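Local coordinates for protein 6-phosphogluconolactonase (Shewanella baltica, PDB 3NWP) that probably hydrolyses 6-phosphogluconolactone to 6-phosphogluconate, the second step of the oxidative pentose phosphate pathway, at residues V43-Q54 and N84-L92; W146-L157 and V211-V219. All coordinates share one frame; numbering follows the deposited sequence. Where two conformers were deposited one is given.

Contact 1 of 2, residues V43-Q54 and N84-L92; sequences VSGGSTPLKLFQ and NERLVREHL
F53 reaches from helix 50-54 into the far end of helix 84-91 and is the side chain to follow. Its CB sits 3.8 Å from CB of L92 and almost as near CB of H91. With CG beside its own backbone N and anti to the carbonyl carbon (chi1 -69°), the ring points back from L92 toward V88. CG still touches L92 CB, H91 CB lies at the ring edge near its plane, and at the far end F53 CE2 meets V88 CG2 at 3.9 Å. The same V88 methyl also takes V43 CG2, at 3.9 Å, joining the end of strand 39-43 to the cluster. One ring face carries the P49 carbonyl oxygen, offset toward the rim.

L50 lies over one face of the H91 imidazole, CB included. L50 CD1 makes an off-centre CH-pi contact 4.3 Å from the centroid of the H91 ring, while CD2 reaches across to L87 CB. Q54 runs alongside H91 and points the same way, its amide plane 30° from the ring plane and its NE2 3.2 Å from H91 ND1.

At the other end, N84 faces the glycine pair. Its ND2 is held by the D72 carbonyl, and OD1 lies so close to G45 that a CB there would clash. A water donates to N84 OD1 (2.6 Å) and accepts from G46 N, bridging the segments; beside it L87 CD1 packs 3.6 Å from G46 O, a buried carbonyl oxygen without a polar partner.

The axes of helix 50-54 and helix 84-91 point the same general way, inclined by 39°. Strand 39-43, the loop and helix 50-58 form a Rossmann-like strand-loop-helix unit against which helix 84-91 packs; the Ser-Gly-Gly-Ser-Thr-Pro loop, as in family relatives, probably belongs to the sugar-phosphate site.

Contact 2 of 2, residues W146-L157 and V211-V219; sequences WFPCSAELENAL and VHAMPIRAV
The W146 indole has L157 CD2 over one face, 3.9 Å above the plane and offset toward the rim, and the P215 carbonyl oxygen in plane at its edge. V219 CG2 reaches CZ3 obliquely, while NE1 bonds outside to the L178 carbonyl. H212, the other flat group, carries V211 CG2 over one face and E154 at its edge. H212 NE2 donates to E154 OE1 at 155°, but the modelled 2.4 Å is very short and its exact length doubtful. E154 gets there by bending at chi2 (66°), its carboxylate turned 33° from the imidazole.

P215 is wedged among W146, L153 and P148: CB on W146 CB, CG 3.8 Å from L153 CD1, and CD on P148 CD. Its CG also covers W146 O, which is buried without a partner. With an alanine here instead of W146 the indole is gone, which would probably open a gap against V219, A218 and L157 and leave the L178 carbonyl without its NE1 donor. A water donates to both P148 O and H212 O.

F147 stacks on H142 and I216 pairs by backbone with G141, so the contact lies against the Asp-Gly-His loop, a sequence recognisable in 6-phosphogluconolactonases and probably part of their active site.

From the N terminus, the chain passes strand 8-11 and helix 14-36 before strand 39-43 leads into contact 1. Helix 50-58 then crosses to the parallel strand 66-74, a beta-alpha-beta unit, and helix 84-91 returns to close a loop of 29 intervening residues, held against the end of strand 39-43 and the start of helix 50-58. Contact 1 is finished before contact 2 opens, so the two lie in series, neither nested nor crossed. Contact 2 closes a longer loop of 53 residues, joining helix 153-158 and the loop before it to the loop leading into helix 217-220. The centres of contact 1 and contact 2 lie about 23 Å apart, on opposite sides of the chain's centre.

Contact 1 of 2, residues V43-Q54 and N84-L92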
loop_
_atom_site.group_PDB
_atom_site.type_symbol
_atom_site.label_atom_id
_atom_site.label_comp_id
_atom_site.label_asym_id
_atom_site.label_seq_id
_atom_site.Cartn_x
_atom_site.Cartn_y
_atom_site.Cartn_z
ATOM N N VAL A 43 -0.402 4.222 -1.439
ATOM C CA VAL A 43 -0.668 4.106 -0.030
ATOM C C VAL A 43 -1.752 3.059 0.287
ATOM O O VAL A 43 -2.612 2.767 -0.571
ATOM C CB VAL A 43 -1.065 5.432 0.612
ATOM C CG1 VAL A 43 0.127 6.457 0.461
ATOM C CG2 VAL A 43 -2.374 6.053 -0.019
ATOM N N SER A 44 -1.734 2.570 1.525
ATOM C CA SER A 44 -2.707 1.642 2.028
ATOM C C SER A 44 -3.641 2.289 3.046
ATOM O O SER A 44 -3.350 3.359 3.590
ATOM C CB SER A 44 -1.998 0.417 2.630
ATOM O OG SER A 44 -1.183 -0.242 1.665
ATOM N N GLY A 45 -4.772 1.629 3.277
ATOM C CA GLY A 45 -5.847 2.148 4.131
ATOM C C GLY A 45 -5.810 1.656 5.548
ATOM O O GLY A 45 -4.761 1.273 6.090
ATOM N N GLY A 46 -6.961 1.751 6.223
ATOM C CA GLY A 46 -7.032 1.348 7.631
ATOM C C GLY A 46 -6.749 2.531 8.561
ATOM O O GLY A 46 -6.457 3.638 8.118
ATOM N N SER A 47 -6.790 2.245 9.863
ATOM C CA SER A 47 -6.508 3.259 10.876
ATOM C C SER A 47 -5.019 3.500 11.065
ATOM O O SER A 47 -4.618 4.619 11.427
ATOM C CB SER A 47 -7.150 2.869 12.217
ATOM O OG SER A 47 -6.720 1.581 12.618
ATOM N N THR A 48 -4.178 2.503 10.777
ATOM C CA THR A 48 -2.738 2.642 11.070
ATOM C C THR A 48 -2.122 3.938 10.460
ATOM O O THR A 48 -1.378 4.624 11.147
ATOM C CB THR A 48 -1.928 1.371 10.692
ATOM O OG1 THR A 48 -2.321 0.319 11.581
ATOM C CG2 THR A 48 -0.370 1.561 10.839
ATOM N N PRO A 49 -2.381 4.231 9.173
ATOM C CA PRO A 49 -1.657 5.337 8.546
ATOM C C PRO A 49 -2.208 6.710 8.717
ATOM O O PRO A 49 -1.647 7.644 8.121
ATOM C CB PRO A 49 -1.713 4.999 7.033
ATOM C CG PRO A 49 -2.925 4.253 6.861
ATOM C CD PRO A 49 -3.105 3.431 8.162
ATOM N N LEU A 50 -3.313 6.906 9.467
ATOM C CA LEU A 50 -3.990 8.224 9.411
ATOM C C LEU A 50 -3.110 9.376 9.898
ATOM O O LEU A 50 -3.068 10.448 9.257
ATOM C CB LEU A 50 -5.323 8.193 10.148
ATOM C CG LEU A 50 -6.287 7.172 9.514
ATOM C CD1 LEU A 50 -7.641 7.360 10.177
ATOM C CD2 LEU A 50 -6.396 7.218 7.973
ATOM N N LYS A 51 -2.412 9.197 11.015
ATOM C CA LYS A 51 -1.513 10.238 11.482
ATOM C C LYS A 51 -0.346 10.452 10.499
ATOM O O LYS A 51 -0.022 11.604 10.179
ATOM C CB LYS A 51 -1.004 9.972 12.898
ATOM C CG LYS A 51 -2.097 10.167 13.980
ATOM C CD LYS A 51 -2.456 11.633 14.153
ATOM C CE LYS A 51 -3.689 11.823 15.051
ATOM N N LEU A 52 0.245 9.363 9.980
ATOM C CA LEU A 52 1.273 9.473 8.940
ATOM C C LEU A 52 0.791 10.349 7.783
ATOM O O LEU A 52 1.507 11.246 7.324
ATOM C CB LEU A 52 1.577 8.060 8.419
ATOM C CG LEU A 52 2.543 8.065 7.231
ATOM C CD1 LEU A 52 3.947 8.536 7.621
ATOM C CD2 LEU A 52 2.585 6.673 6.526
ATOM N N PHE A 53 -0.431 10.109 7.341
ATOM C CA PHE A 53 -1.009 10.913 6.254
ATOM C C PHE A 53 -1.055 12.374 6.620
ATOM O O PHE A 53 -0.743 13.235 5.795
ATOM C CB PHE A 53 -2.401 10.467 5.883
ATOM C CG PHE A 53 -2.502 9.091 5.190
ATOM C CD1 PHE A 53 -1.414 8.452 4.605
ATOM C CD2 PHE A 53 -3.724 8.509 5.068
ATOM C CE1 PHE A 53 -1.590 7.243 3.978
ATOM C CE2 PHE A 53 -3.913 7.305 4.388
ATOM C CZ PHE A 53 -2.809 6.683 3.849
ATOM N N GLN A 54 -1.510 12.656 7.850
ATOM C CA GLN A 54 -1.587 14.048 8.323
ATOM C C GLN A 54 -0.216 14.732 8.277
ATOM O O GLN A 54 -0.093 15.884 7.856
ATOM C CB GLN A 54 -2.225 14.118 9.734
ATOM C CG GLN A 54 -3.707 13.713 9.757
ATOM C CD GLN A 54 -4.221 13.325 11.150
ATOM O OE1 GLN A 54 -3.638 13.691 12.175
ATOM N NE2 GLN A 54 -5.287 12.533 11.181
ATOM N N ASN A 84 -11.320 3.163 1.342
ATOM C CA ASN A 84 -9.936 3.652 1.546
ATOM C C ASN A 84 -9.754 5.028 0.906
ATOM O O ASN A 84 -9.063 5.898 1.478
ATOM C CB ASN A 84 -8.932 2.670 0.946
ATOM C CG ASN A 84 -8.813 1.371 1.729
ATOM O OD1 ASN A 84 -9.147 1.301 2.927
ATOM N ND2 ASN A 84 -8.350 0.305 1.048
ATOM N N GLU A 85 -10.384 5.255 -0.228
ATOM C CA GLU A 85 -10.332 6.562 -0.888
ATOM C C GLU A 85 -10.849 7.629 0.088
ATOM O O GLU A 85 -10.256 8.709 0.159
ATOM C CB GLU A 85 -11.136 6.549 -2.172
ATOM C CG GLU A 85 -11.345 7.908 -2.814
ATOM C CD GLU A 85 -11.880 7.871 -4.211
ATOM O OE1 GLU A 85 -11.924 6.797 -4.861
ATOM O OE2 GLU A 85 -12.229 8.985 -4.709
ATOM N N ARG A 86 -11.953 7.386 0.766
ATOM C CA ARG A 86 -12.470 8.376 1.692
ATOM C C ARG A 86 -11.428 8.783 2.752
ATOM O O ARG A 86 -11.255 9.977 3.023
ATOM C CB ARG A 86 -13.689 7.839 2.386
ATOM C CG ARG A 86 -14.256 8.793 3.464
ATOM C CD ARG A 86 -15.421 8.201 4.257
ATOM N NE ARG A 86 -15.041 7.097 5.170
ATOM C CZ ARG A 86 -14.501 7.246 6.382
ATOM N NH1 ARG A 86 -14.187 8.448 6.850
ATOM N NH2 ARG A 86 -14.238 6.188 7.124
ATOM N N LEU A 87 -10.739 7.789 3.327
ATOM C CA LEU A 87 -9.706 8.071 4.329
ATOM C C LEU A 87 -8.539 8.873 3.738
ATOM O O LEU A 87 -8.037 9.825 4.368
ATOM C CB LEU A 87 -9.194 6.766 4.976
ATOM C CG LEU A 87 -10.134 5.975 5.870
ATOM C CD1 LEU A 87 -9.376 4.714 6.334
ATOM C CD2 LEU A 87 -10.603 6.782 7.059
ATOM N N VAL A 88 -8.098 8.534 2.529
ATOM C CA VAL A 88 -7.013 9.215 1.865
ATOM C C VAL A 88 -7.415 10.679 1.568
ATOM O O VAL A 88 -6.636 11.628 1.792
ATOM C CB VAL A 88 -6.540 8.436 0.605
ATOM C CG1 VAL A 88 -5.579 9.295 -0.203
ATOM C CG2 VAL A 88 -5.929 7.104 1.049
ATOM N N ARG A 89 -8.640 10.879 1.107
ATOM C CA ARG A 89 -9.051 12.240 0.786
ATOM C C ARG A 89 -9.183 13.064 2.075
ATOM O O ARG A 89 -8.860 14.272 2.056
ATOM C CB ARG A 89 -10.360 12.231 0.001
ATOM C CG ARG A 89 -10.231 11.722 -1.447
ATOM C CD ARG A 89 -11.520 11.885 -2.223
ATOM N NE ARG A 89 -11.421 11.397 -3.584
ATOM C CZ ARG A 89 -10.798 12.001 -4.579
ATOM N NH1 ARG A 89 -10.203 13.193 -4.422
ATOM N NH2 ARG A 89 -10.796 11.426 -5.764
ATOM N N GLU A 90 -9.660 12.468 3.150
ATOM C CA GLU A 90 -9.842 13.235 4.364
ATOM C C GLU A 90 -8.526 13.639 4.990
ATOM O O GLU A 90 -8.387 14.792 5.460
ATOM C CB GLU A 90 -10.679 12.506 5.408
ATOM C CG GLU A 90 -12.137 12.302 4.995
ATOM C CD GLU A 90 -13.029 11.689 6.090
ATOM O OE1 GLU A 90 -14.124 11.155 5.749
ATOM O OE2 GLU A 90 -12.640 11.750 7.281
ATOM N N HIS A 91 -7.568 12.702 5.019
ATOM C CA HIS A 91 -6.362 12.866 5.804
ATOM C C HIS A 91 -5.077 13.176 5.037
ATOM O O HIS A 91 -4.224 13.869 5.585
ATOM C CB HIS A 91 -6.118 11.624 6.668
ATOM C CG HIS A 91 -7.225 11.345 7.625
ATOM N ND1 HIS A 91 -7.367 12.044 8.810
ATOM C CD2 HIS A 91 -8.272 10.493 7.556
ATOM C CE1 HIS A 91 -8.456 11.618 9.433
ATOM N NE2 HIS A 91 -9.025 10.678 8.698
ATOM N N LEU A 92 -4.882 12.614 3.836
ATOM C CA LEU A 92 -3.670 12.860 3.064
ATOM C C LEU A 92 -3.797 14.064 2.110
ATOM O O LEU A 92 -2.878 14.853 1.991
ATOM C CB LEU A 92 -3.229 11.578 2.317
ATOM C CG LEU A 92 -1.968 11.681 1.444
ATOM C CD1 LEU A 92 -0.778 12.021 2.350
ATOM C CD2 LEU A 92 -1.706 10.322 0.716
HETATM O O HOH W 1 -9.927 1.703 5.385
#

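Contact 2 of 2, residues W146-L157 and V211-V219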
loop_
_atom_site.group_PDB
_atom_site.type_symbol
_atom_site.label_atom_id
_atom_site.label_comp_id
_atom_site.label_asym_id
_atom_site.label_seq_id
_atom_site.Cartn_x
_atom_site.Cartn_y
_atom_site.Cartn_z
ATOM N N TRP A 146 -4.578 -9.030 -0.980
ATOM C CA TRP A 146 -4.069 -10.369 -1.241
ATOM C C TRP A 146 -4.381 -11.207 -0.035
ATOM O O TRP A 146 -3.653 -11.212 0.950
ATOM C CB TRP A 146 -2.541 -10.396 -1.489
ATOM C CG TRP A 146 -1.969 -9.454 -2.502
ATOM C CD1 TRP A 146 -2.630 -8.679 -3.459
ATOM C CD2 TRP A 146 -0.584 -9.116 -2.608
ATOM N NE1 TRP A 146 -1.717 -7.911 -4.146
ATOM C CE2 TRP A 146 -0.460 -8.129 -3.610
ATOM C CE3 TRP A 146 0.560 -9.522 -1.917
ATOM C CZ2 TRP A 146 0.769 -7.589 -3.957
ATOM C CZ3 TRP A 146 1.789 -8.955 -2.276
ATOM C CH2 TRP A 146 1.866 -7.988 -3.256
ATOM N N PHE A 147 -5.534 -11.864 -0.054
ATOM C CA PHE A 147 -6.025 -12.553 1.104
ATOM C C PHE A 147 -5.844 -14.064 0.947
ATOM O O PHE A 147 -6.213 -14.613 -0.108
ATOM C CB PHE A 147 -7.509 -12.284 1.297
ATOM C CG PHE A 147 -7.822 -10.991 1.973
ATOM C CD1 PHE A 147 -7.874 -10.918 3.350
ATOM C CD2 PHE A 147 -8.098 -9.846 1.230
ATOM C CE1 PHE A 147 -8.188 -9.732 3.977
ATOM C CE2 PHE A 147 -8.360 -8.660 1.858
ATOM C CZ PHE A 147 -8.423 -8.599 3.235
ATOM N N PRO A 148 -5.372 -14.717 1.980
ATOM C CA PRO A 148 -5.207 -16.171 1.896
ATOM C C PRO A 148 -6.553 -16.931 1.862
ATOM O O PRO A 148 -6.603 -18.056 1.409
ATOM C CB PRO A 148 -4.388 -16.498 3.131
ATOM C CG PRO A 148 -4.600 -15.412 4.098
ATOM C CD PRO A 148 -4.913 -14.176 3.279
ATOM N N CYS A 149 -7.620 -16.265 2.254
ATOM C CA CYS A 149 -8.945 -16.862 2.223
ATOM C C CYS A 149 -9.684 -16.623 0.904
ATOM O O CYS A 149 -10.876 -16.919 0.834
ATOM C CB CYS A 149 -9.745 -16.259 3.382
ATOM S SG CYS A 149 -9.968 -14.466 3.230
ATOM N N SER A 150 -9.017 -16.072 -0.123
ATOM C CA SER A 150 -9.693 -15.726 -1.378
ATOM C C SER A 150 -9.287 -16.668 -2.524
ATOM O O SER A 150 -8.116 -17.073 -2.666
ATOM C CB SER A 150 -9.449 -14.268 -1.783
ATOM O OG SER A 150 -8.094 -14.065 -2.168
ATOM N N ALA A 151 -10.271 -16.952 -3.394
ATOM C CA ALA A 151 -10.004 -17.744 -4.585
ATOM C C ALA A 151 -9.074 -17.101 -5.588
ATOM O O ALA A 151 -8.457 -17.803 -6.407
ATOM C CB ALA A 151 -11.353 -18.144 -5.254
ATOM N N GLU A 152 -8.965 -15.775 -5.536
ATOM C CA GLU A 152 -8.258 -14.982 -6.520
ATOM C C GLU A 152 -6.820 -14.707 -6.114
ATOM O O GLU A 152 -6.133 -13.980 -6.826
ATOM C CB GLU A 152 -8.951 -13.632 -6.693
ATOM C CG GLU A 152 -10.382 -13.708 -7.207
ATOM C CD GLU A 152 -11.442 -13.903 -6.143
ATOM O OE1 GLU A 152 -11.179 -13.889 -4.912
ATOM O OE2 GLU A 152 -12.623 -14.099 -6.538
ATOM N N LEU A 153 -6.371 -15.295 -4.998
ATOM C CA LEU A 153 -4.988 -14.991 -4.542
ATOM C C LEU A 153 -3.935 -15.324 -5.606
ATOM O O LEU A 153 -3.073 -14.478 -5.894
ATOM C CB LEU A 153 -4.673 -15.715 -3.246
ATOM C CG LEU A 153 -3.279 -15.462 -2.712
ATOM C CD1 LEU A 153 -3.001 -13.958 -2.367
ATOM C CD2 LEU A 153 -3.051 -16.343 -1.455
ATOM N N GLU A 154 -3.946 -16.541 -6.174
ATOM C CA GLU A 154 -2.949 -16.855 -7.198
ATOM C C GLU A 154 -2.959 -15.872 -8.362
ATOM O O GLU A 154 -1.884 -15.480 -8.862
ATOM C CB GLU A 154 -3.128 -18.310 -7.670
ATOM C CG GLU A 154 -1.949 -18.835 -8.490
ATOM C CD GLU A 154 -0.608 -18.987 -7.697
ATOM O OE1 GLU A 154 -0.486 -18.536 -6.543
ATOM O OE2 GLU A 154 0.344 -19.566 -8.245
ATOM N N ASN A 155 -4.150 -15.473 -8.821
ATOM C CA ASN A 155 -4.258 -14.459 -9.823
ATOM C C ASN A 155 -3.558 -13.150 -9.367
ATOM O O ASN A 155 -2.786 -12.570 -10.124
ATOM C CB ASN A 155 -5.694 -14.201 -10.264
ATOM C CG ASN A 155 -5.750 -13.374 -11.529
ATOM O OD1 ASN A 155 -4.936 -13.591 -12.435
ATOM N ND2 ASN A 155 -6.680 -12.451 -11.596
ATOM N N ALA A 156 -3.884 -12.690 -8.194
ATOM C CA ALA A 156 -3.232 -11.466 -7.707
ATOM C C ALA A 156 -1.719 -11.606 -7.705
ATOM O O ALA A 156 -1.007 -10.645 -7.997
ATOM C CB ALA A 156 -3.756 -11.098 -6.340
ATOM N N LEU A 157 -1.228 -12.784 -7.331
ATOM C CA LEU A 157 0.227 -13.035 -7.195
ATOM C C LEU A 157 0.952 -13.234 -8.508
ATOM O O LEU A 157 2.175 -13.159 -8.557
ATOM C CB LEU A 157 0.475 -14.232 -6.257
ATOM C CG LEU A 157 -0.022 -14.050 -4.827
ATOM C CD1 LEU A 157 0.225 -15.340 -4.082
ATOM C CD2 LEU A 157 0.669 -12.807 -4.148
ATOM N N VAL A 211 3.755 -18.122 0.538
ATOM C CA VAL A 211 2.974 -16.901 0.293
ATOM C C VAL A 211 1.465 -17.178 0.395
ATOM O O VAL A 211 0.681 -16.337 0.814
ATOM C CB VAL A 211 3.376 -16.241 -1.049
ATOM C CG1 VAL A 211 4.898 -16.008 -1.112
ATOM C CG2 VAL A 211 2.904 -17.073 -2.247
ATOM N N HIS A 212 1.036 -18.396 0.049
ATOM C CA HIS A 212 -0.366 -18.694 0.097
ATOM C C HIS A 212 -0.917 -18.682 1.485
ATOM O O HIS A 212 -2.081 -18.369 1.675
ATOM C CB HIS A 212 -0.656 -20.026 -0.656
ATOM C CG HIS A 212 -0.390 -19.905 -2.129
ATOM N ND1 HIS A 212 0.813 -20.280 -2.699
ATOM C CD2 HIS A 212 -1.128 -19.366 -3.129
ATOM C CE1 HIS A 212 0.781 -20.013 -3.995
ATOM N NE2 HIS A 212 -0.385 -19.462 -4.279
ATOM N N ALA A 213 -0.099 -18.999 2.488
ATOM C CA ALA A 213 -0.554 -18.920 3.870
ATOM C C ALA A 213 -0.554 -17.452 4.393
ATOM O O ALA A 213 -1.488 -17.040 5.097
ATOM C CB ALA A 213 0.360 -19.798 4.771
HETATM N N MSE A 214 0.492 -16.718 4.064
HETATM C CA MSE A 214 0.646 -15.297 4.509
HETATM C C MSE A 214 1.188 -14.468 3.348
HETATM O O MSE A 214 2.403 -14.407 3.124
HETATM C CB MSE A 214 1.585 -15.210 5.720
HETATM C CG MSE A 214 1.053 -15.891 6.985
HETATM SE SE MSE A 214 2.126 -15.732 8.517
HETATM C CE MSE A 214 1.669 -14.063 8.905
ATOM N N PRO A 215 0.287 -13.823 2.582
ATOM C CA PRO A 215 0.726 -13.171 1.336
ATOM C C PRO A 215 1.737 -11.991 1.468
ATOM O O PRO A 215 2.449 -11.708 0.514
ATOM C CB PRO A 215 -0.595 -12.738 0.711
ATOM C CG PRO A 215 -1.576 -13.821 1.169
ATOM C CD PRO A 215 -1.177 -14.024 2.614
ATOM N N ILE A 216 1.830 -11.399 2.657
ATOM C CA ILE A 216 2.885 -10.437 2.954
ATOM C C ILE A 216 4.281 -11.024 2.619
ATOM O O ILE A 216 5.200 -10.318 2.266
ATOM C CB ILE A 216 2.774 -9.916 4.395
ATOM C CG1 ILE A 216 3.793 -8.796 4.657
ATOM C CG2 ILE A 216 3.089 -11.040 5.421
ATOM C CD1 ILE A 216 3.614 -7.514 3.764
ATOM N N ARG A 217 4.419 -12.364 2.739
ATOM C CA ARG A 217 5.674 -12.966 2.370
ATOM C C ARG A 217 6.126 -12.741 0.951
ATOM O O ARG A 217 7.315 -12.803 0.663
ATOM C CB ARG A 217 5.614 -14.502 2.669
ATOM C CG ARG A 217 5.461 -14.812 4.153
ATOM C CD ARG A 217 5.030 -16.259 4.394
ATOM N NE ARG A 217 5.106 -16.624 5.795
ATOM C CZ ARG A 217 4.475 -17.669 6.342
ATOM N NH1 ARG A 217 3.633 -18.396 5.595
ATOM N NH2 ARG A 217 4.639 -17.969 7.640
ATOM N N ALA A 218 5.182 -12.501 0.021
ATOM C CA ALA A 218 5.574 -12.206 -1.349
ATOM C C ALA A 218 6.408 -10.938 -1.468
ATOM O O ALA A 218 7.274 -10.837 -2.332
ATOM C CB ALA A 218 4.338 -12.138 -2.280
ATOM N N VAL A 219 6.176 -10.008 -0.539
ATOM C CA VAL A 219 6.956 -8.781 -0.403
ATOM C C VAL A 219 8.232 -8.998 0.438
ATOM O O VAL A 219 9.315 -8.593 0.037
ATOM C CB VAL A 219 6.092 -7.675 0.223
ATOM C CG1 VAL A 219 6.922 -6.459 0.609
ATOM C CG2 VAL A 219 4.963 -7.264 -0.770
HETATM O O HOH W 2 -4.413 -19.336 0.644
#